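Local coordinates for RidA family protein (Psychrobacter sp. MES7-P7E, PDB 6L8P) that probably hydrolyses reactive enamine and imine intermediates, releasing ammonia, as a trimeric cold-adapted member of the RidA family, at residues Val93-Ser98 against Pro119-Ala124. The protein carries 1 engineered substitution. Residues are numbered along the deposited sequence; the frame is centred on the assembly and turned at random.
Sequences VKFNVS and PYPARA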
loop_
_atom_site.group_PDB
_atom_site.type_symbol
_atom_site.label_atom_id
_atom_site.label_comp_id
_atom_site.label_asym_id
_atom_site.label_seq_id
_atom_site.Cartn_x
_atom_site.Cartn_y
_atom_site.Cartn_z
ATOM N N VAL A 93 9.698 4.683 7.980
ATOM C CA VAL A 93 9.547 5.779 7.023
ATOM C C VAL A 93 8.141 5.884 6.478
ATOM O O VAL A 93 7.755 6.987 6.047
ATOM C CB VAL A 93 10.566 5.656 5.868
ATOM C CG1 VAL A 93 12.019 5.810 6.421
ATOM C CG2 VAL A 93 10.411 4.391 5.034
ATOM N N LYS A 94 7.346 4.802 6.529
ATOM C CA LYS A 94 5.979 4.882 6.000
ATOM C C LYS A 94 5.119 3.895 6.779
ATOM O O LYS A 94 5.526 2.747 6.966
ATOM C CB LYS A 94 5.939 4.563 4.484
ATOM C CG LYS A 94 4.551 4.375 3.862
ATOM C CD LYS A 94 3.824 5.679 3.744
ATOM C CE LYS A 94 2.399 5.499 3.125
ATOM N NZ LYS A 94 2.425 4.757 1.787
ATOM N N PHE A 95 3.970 4.363 7.246
ATOM C CA PHE A 95 2.910 3.513 7.787
ATOM C C PHE A 95 1.707 3.540 6.845
ATOM O O PHE A 95 1.329 4.597 6.332
ATOM C CB PHE A 95 2.425 4.037 9.150
ATOM C CG PHE A 95 3.309 3.705 10.311
ATOM C CD1 PHE A 95 3.652 2.376 10.597
ATOM C CD2 PHE A 95 3.769 4.737 11.150
ATOM C CE1 PHE A 95 4.437 2.086 11.711
ATOM C CE2 PHE A 95 4.534 4.454 12.282
ATOM C CZ PHE A 95 4.886 3.124 12.555
ATOM N N ASN A 96 1.034 2.398 6.693
ATOM C CA ASN A 96 -0.244 2.357 5.983
ATOM C C ASN A 96 -1.274 1.841 6.959
ATOM O O ASN A 96 -1.154 0.712 7.450
ATOM C CB ASN A 96 -0.157 1.451 4.761
ATOM C CG ASN A 96 -1.249 1.700 3.788
ATOM O OD1 ASN A 96 -2.222 0.951 3.728
ATOM N ND2 ASN A 96 -1.100 2.752 3.000
ATOM N N VAL A 97 -2.271 2.656 7.256
ATOM C CA VAL A 97 -3.260 2.327 8.282
ATOM C C VAL A 97 -4.592 1.986 7.626
ATOM O O VAL A 97 -5.109 2.770 6.814
ATOM C CB VAL A 97 -3.466 3.502 9.235
ATOM C CG1 VAL A 97 -4.496 3.140 10.291
ATOM C CG2 VAL A 97 -2.107 3.911 9.902
ATOM N N SER A 98 -5.173 0.841 8.010
ATOM C CA SER A 98 -6.518 0.469 7.598
ATOM C C SER A 98 -7.392 0.396 8.841
ATOM O O SER A 98 -7.072 -0.338 9.782
ATOM C CB SER A 98 -6.506 -0.880 6.883
ATOM O OG SER A 98 -5.562 -0.887 5.800
ATOM N N PRO A 119 11.007 13.140 13.860
ATOM C CA PRO A 119 9.965 13.382 12.841
ATOM C C PRO A 119 9.074 12.139 12.605
ATOM O O PRO A 119 9.594 11.029 12.646
ATOM C CB PRO A 119 10.786 13.708 11.603
ATOM C CG PRO A 119 12.029 12.848 11.772
ATOM C CD PRO A 119 12.326 12.864 13.265
ATOM N N TYR A 120 7.771 12.350 12.392
ATOM C CA TYR A 120 6.887 11.198 12.166
ATOM C C TYR A 120 7.043 10.627 10.760
ATOM O O TYR A 120 7.441 11.318 9.818
ATOM C CB TYR A 120 5.448 11.597 12.383
ATOM C CG TYR A 120 5.160 12.134 13.755
ATOM C CD1 TYR A 120 5.483 11.396 14.889
ATOM C CD2 TYR A 120 4.608 13.386 13.914
ATOM C CE1 TYR A 120 5.213 11.888 16.165
ATOM C CE2 TYR A 120 4.337 13.882 15.171
ATOM C CZ TYR A 120 4.651 13.134 16.287
ATOM O OH TYR A 120 4.366 13.600 17.551
ATOM N N PRO A 121 6.733 9.355 10.582
ATOM C CA PRO A 121 6.785 8.763 9.234
ATOM C C PRO A 121 5.716 9.365 8.331
ATOM O O PRO A 121 4.728 9.965 8.781
ATOM C CB PRO A 121 6.495 7.271 9.479
ATOM C CG PRO A 121 6.841 7.054 10.946
ATOM C CD PRO A 121 6.439 8.348 11.623
ATOM N N ALA A 122 5.902 9.107 7.034
ATOM C CA ALA A 122 4.831 9.289 6.076
ATOM C C ALA A 122 3.725 8.292 6.411
ATOM O O ALA A 122 3.951 7.263 7.060
ATOM C CB ALA A 122 5.368 9.064 4.660
ATOM N N ARG A 123 2.521 8.605 5.980
ATOM C CA ARG A 123 1.371 7.766 6.332
ATOM C C ARG A 123 0.300 7.840 5.258
ATOM O O ARG A 123 0.135 8.862 4.588
ATOM C CB ARG A 123 0.757 8.196 7.669
ATOM C CG ARG A 123 -0.049 7.077 8.384
ATOM C CD ARG A 123 -0.517 7.588 9.769
ATOM N NE ARG A 123 -1.634 8.531 9.649
ATOM C CZ ARG A 123 -2.250 9.081 10.695
ATOM N NH1 ARG A 123 -1.829 8.768 11.939
ATOM N NH2 ARG A 123 -3.261 9.910 10.510
ATOM N N ALA A 124 -0.496 6.773 5.177
ATOM C CA ALA A 124 -1.806 6.842 4.557
ATOM C C ALA A 124 -2.810 6.196 5.498
ATOM O O ALA A 124 -2.448 5.355 6.341
ATOM C CB ALA A 124 -1.806 6.143 3.220
#
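A beta-alpha-beta crossover, strand 92-99 to helix 105-115 to strand 122-127, brings Lys94, Phe95 and Val97 alongside Pro121 to Ala124 as parallel neighbours in the sheet. The backbone ladder runs from Ala122 N to Val93 O, through Phe95 N to Ala122 O (2.9 Å, nearly straight at 167°) and Ala124 N to Phe95 O, to Val97 N and Ala124 O. Ala122 O and Phe95 O each take a second, weaker hydrogen, from Lys94 CA and Arg123 CA; the latter CA lies 3.2 Å from Phe95 O.

On one face, Lys94 has CG anti to the backbone N (chi1 170°), and further bends carry its chain across the neighbouring strand, with CD 3.8 Å from Ala122 CB and CE equally far from Ala124 N. NZ thereby reaches a salt bridge with Glu140 of the second subunit, and an alanine here would probably leave that carboxylate without its charged mate and uncover the backbone beneath the aliphatic chain. Beside it, Asn96 ND2 rests 3.5 Å from the methyl of Ala124.

In the alpha/beta chorismate mutase-like fold of the RidA family, the opposite face carries the helices. There the Phe95 ring meets Pro121 obliquely, CE2 to CG 3.7 Å, and also packs on Phe112 of the crossover helix. Arg123 lays its CG 4.0 Å from Phe95 CB and its CD equally far from Val97 CG2; beyond these, its guanidinium hydrogen-bonds Asn109 through NH1 and a malonate ion through NE, consistent with an anion-binding pocket between subunits.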